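Local coordinates for magnetosome membrane protein MamB, putative Co/Zn/Cd cation transporter. Cation diffusion facilitator family (Desulfamplus magnetovallimortis, PDB 6QFJ) that probably transports divalent metal cations across the magnetosome membrane as a cation diffusion facilitator, this chain being its cytosolic C-terminal domain, at residues 12-17 and 37-42. Residues are numbered along the deposited sequence; the frame is centred on the assembly and turned at random.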
loop_
_atom_site.group_PDB
_atom_site.type_symbol
_atom_site.label_atom_id
_atom_site.label_comp_id
_atom_site.label_asym_id
_atom_site.label_seq_id
_atom_site.Cartn_x
_atom_site.Cartn_y
_atom_site.Cartn_z
ATOM N N ASN A 12 -9.161 -2.803 -1.640
ATOM C CA ASN A 12 -9.877 -3.156 -2.858
ATOM C C ASN A 12 -9.057 -2.731 -4.065
ATOM O O ASN A 12 -8.912 -3.478 -5.011
ATOM C CB ASN A 12 -11.254 -2.485 -2.949
ATOM C CG ASN A 12 -12.308 -3.179 -2.110
ATOM O OD1 ASN A 12 -12.099 -4.301 -1.748
ATOM N ND2 ASN A 12 -13.413 -2.506 -1.737
ATOM N N VAL A 13 -8.441 -1.557 -4.008
ATOM C CA VAL A 13 -7.657 -1.097 -5.162
ATOM C C VAL A 13 -6.430 -1.921 -5.350
ATOM O O VAL A 13 -6.094 -2.387 -6.484
ATOM C CB VAL A 13 -7.337 0.381 -5.081
ATOM C CG1 VAL A 13 -6.470 0.793 -6.285
ATOM C CG2 VAL A 13 -8.635 1.182 -5.067
ATOM N N LEU A 14 -5.704 -2.117 -4.263
ATOM C CA LEU A 14 -4.396 -2.767 -4.308
ATOM C C LEU A 14 -4.551 -4.212 -4.820
ATOM O O LEU A 14 -3.739 -4.662 -5.622
ATOM C CB LEU A 14 -3.727 -2.807 -2.927
ATOM C CG LEU A 14 -3.301 -1.454 -2.379
ATOM C CD1 LEU A 14 -2.647 -1.572 -1.021
ATOM C CD2 LEU A 14 -2.368 -0.721 -3.286
ATOM N N GLU A 15 -5.631 -4.878 -4.435
ATOM C CA GLU A 15 -5.926 -6.206 -4.917
ATOM C C GLU A 15 -6.041 -6.287 -6.434
ATOM O O GLU A 15 -5.855 -7.358 -7.018
ATOM C CB GLU A 15 -7.226 -6.780 -4.290
ATOM C CG GLU A 15 -7.038 -8.025 -3.463
ATOM C CD GLU A 15 -6.083 -7.850 -2.283
ATOM O OE1 GLU A 15 -4.960 -8.463 -2.280
ATOM O OE2 GLU A 15 -6.525 -7.106 -1.357
ATOM N N LYS A 16 -6.454 -5.210 -7.051
ATOM C CA LYS A 16 -6.692 -5.186 -8.466
ATOM C C LYS A 16 -5.570 -4.458 -9.178
ATOM O O LYS A 16 -5.663 -4.199 -10.359
ATOM C CB LYS A 16 -8.010 -4.469 -8.768
ATOM C CG LYS A 16 -9.232 -5.038 -8.101
ATOM C CD LYS A 16 -10.476 -4.375 -8.651
ATOM C CE LYS A 16 -11.220 -3.575 -7.607
ATOM N NZ LYS A 16 -12.031 -4.444 -6.697
ATOM N N THR A 17 -4.485 -4.137 -8.478
ATOM C CA THR A 17 -3.387 -3.413 -9.104
ATOM C C THR A 17 -2.397 -4.459 -9.611
ATOM O O THR A 17 -1.777 -5.192 -8.814
ATOM C CB THR A 17 -2.817 -2.438 -8.103
ATOM O OG1 THR A 17 -3.872 -1.556 -7.726
ATOM C CG2 THR A 17 -1.672 -1.561 -8.695
ATOM N N PHE A 37 -0.243 5.798 7.256
ATOM C CA PHE A 37 -0.442 4.449 6.693
ATOM C C PHE A 37 0.884 3.726 6.538
ATOM O O PHE A 37 1.885 4.328 6.111
ATOM C CB PHE A 37 -1.108 4.513 5.351
ATOM C CG PHE A 37 -2.527 4.955 5.420
ATOM C CD1 PHE A 37 -2.842 6.315 5.332
ATOM C CD2 PHE A 37 -3.538 4.037 5.483
ATOM C CE1 PHE A 37 -4.134 6.715 5.386
ATOM C CE2 PHE A 37 -4.860 4.460 5.532
ATOM C CZ PHE A 37 -5.156 5.800 5.517
ATOM N N GLU A 38 0.903 2.459 6.953
ATOM C CA GLU A 38 2.008 1.527 6.698
ATOM C C GLU A 38 1.471 0.430 5.862
ATOM O O GLU A 38 0.532 -0.299 6.279
ATOM C CB GLU A 38 2.583 0.969 8.002
ATOM C CG GLU A 38 3.312 2.058 8.794
ATOM C CD GLU A 38 3.678 1.657 10.203
ATOM O OE1 GLU A 38 2.941 0.902 10.844
ATOM O OE2 GLU A 38 4.700 2.139 10.670
ATOM N N ILE A 39 2.006 0.318 4.662
ATOM C CA ILE A 39 1.523 -0.642 3.703
ATOM C C ILE A 39 2.648 -1.622 3.346
ATOM O O ILE A 39 3.733 -1.205 2.825
ATOM C CB ILE A 39 1.029 0.055 2.438
ATOM C CG1 ILE A 39 0.095 1.197 2.812
ATOM C CG2 ILE A 39 0.385 -0.957 1.496
ATOM C CD1 ILE A 39 -1.357 1.047 2.528
ATOM N N ASP A 40 2.398 -2.911 3.615
ATOM C CA ASP A 40 3.301 -3.984 3.225
ATOM C C ASP A 40 2.721 -4.782 2.084
ATOM O O ASP A 40 1.591 -5.253 2.179
ATOM C CB ASP A 40 3.590 -4.884 4.447
ATOM C CG ASP A 40 4.337 -4.147 5.541
ATOM O OD1 ASP A 40 4.851 -3.008 5.282
ATOM O OD2 ASP A 40 4.354 -4.627 6.684
ATOM N N LEU A 41 3.501 -4.963 1.027
ATOM C CA LEU A 41 3.074 -5.685 -0.182
ATOM C C LEU A 41 4.013 -6.746 -0.615
ATOM O O LEU A 41 5.213 -6.644 -0.407
ATOM C CB LEU A 41 2.991 -4.731 -1.349
ATOM C CG LEU A 41 2.151 -3.466 -1.062
ATOM C CD1 LEU A 41 2.298 -2.513 -2.159
ATOM C CD2 LEU A 41 0.718 -3.834 -0.863
ATOM N N TYR A 42 3.453 -7.804 -1.221
ATOM C CA TYR A 42 4.213 -8.811 -1.915
ATOM C C TYR A 42 4.311 -8.430 -3.330
ATOM O O TYR A 42 3.353 -8.013 -3.946
ATOM C CB TYR A 42 3.499 -10.224 -1.828
ATOM C CG TYR A 42 3.539 -10.852 -0.471
ATOM C CD1 TYR A 42 4.738 -11.194 0.087
ATOM C CD2 TYR A 42 2.401 -11.035 0.304
ATOM C CE1 TYR A 42 4.808 -11.725 1.336
ATOM C CE2 TYR A 42 2.439 -11.591 1.568
ATOM C CZ TYR A 42 3.662 -11.938 2.068
ATOM O OH TYR A 42 3.780 -12.500 3.303
#
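Leu14, near the C-terminal end of helix 2-15, faces Leu41 of the central strand 34-43 with their CA atoms 9.0 Å apart, a gap spanned by apolar side chains; no hydrogen bond crosses it. The side chain of Leu14 reaches to the strand with one branch: its CD1 lies 4.0 Å from Ile39 CG2 and 4.1 Å from Leu41 CD2. Ile39 and Leu41, two residues apart, project from the same face of the strand, so a single methyl can meet both. With CG1 of Ile39 beside the backbone N (chi1 -49°), CG2 stands anti to that N, and this short branch is the one that meets Leu14. Leu41 presents the tip of its side chain at about a right angle to that of Leu14. Beta-branched Ile39 suits a strand and offers a methyl close to the backbone, whereas the two leucines reach inward with longer chains that fork at the end. Val13 O accepts from Lys16 N and, at 2.7 Å, from Thr17 OG1, the donors approaching from opposite faces of the carbonyl plane; a threonine here supplies the second donor. Asp40, on the other face of the strand, forms a salt bridge with Arg76. Val23 and Ile20 also pack on Leu14, and helix 49-66 covers the same sheet face through Ile63 on Ile39 and Val59 on Leu41, giving the two-helix, three-stranded alpha-beta core of a CDF C-terminal domain.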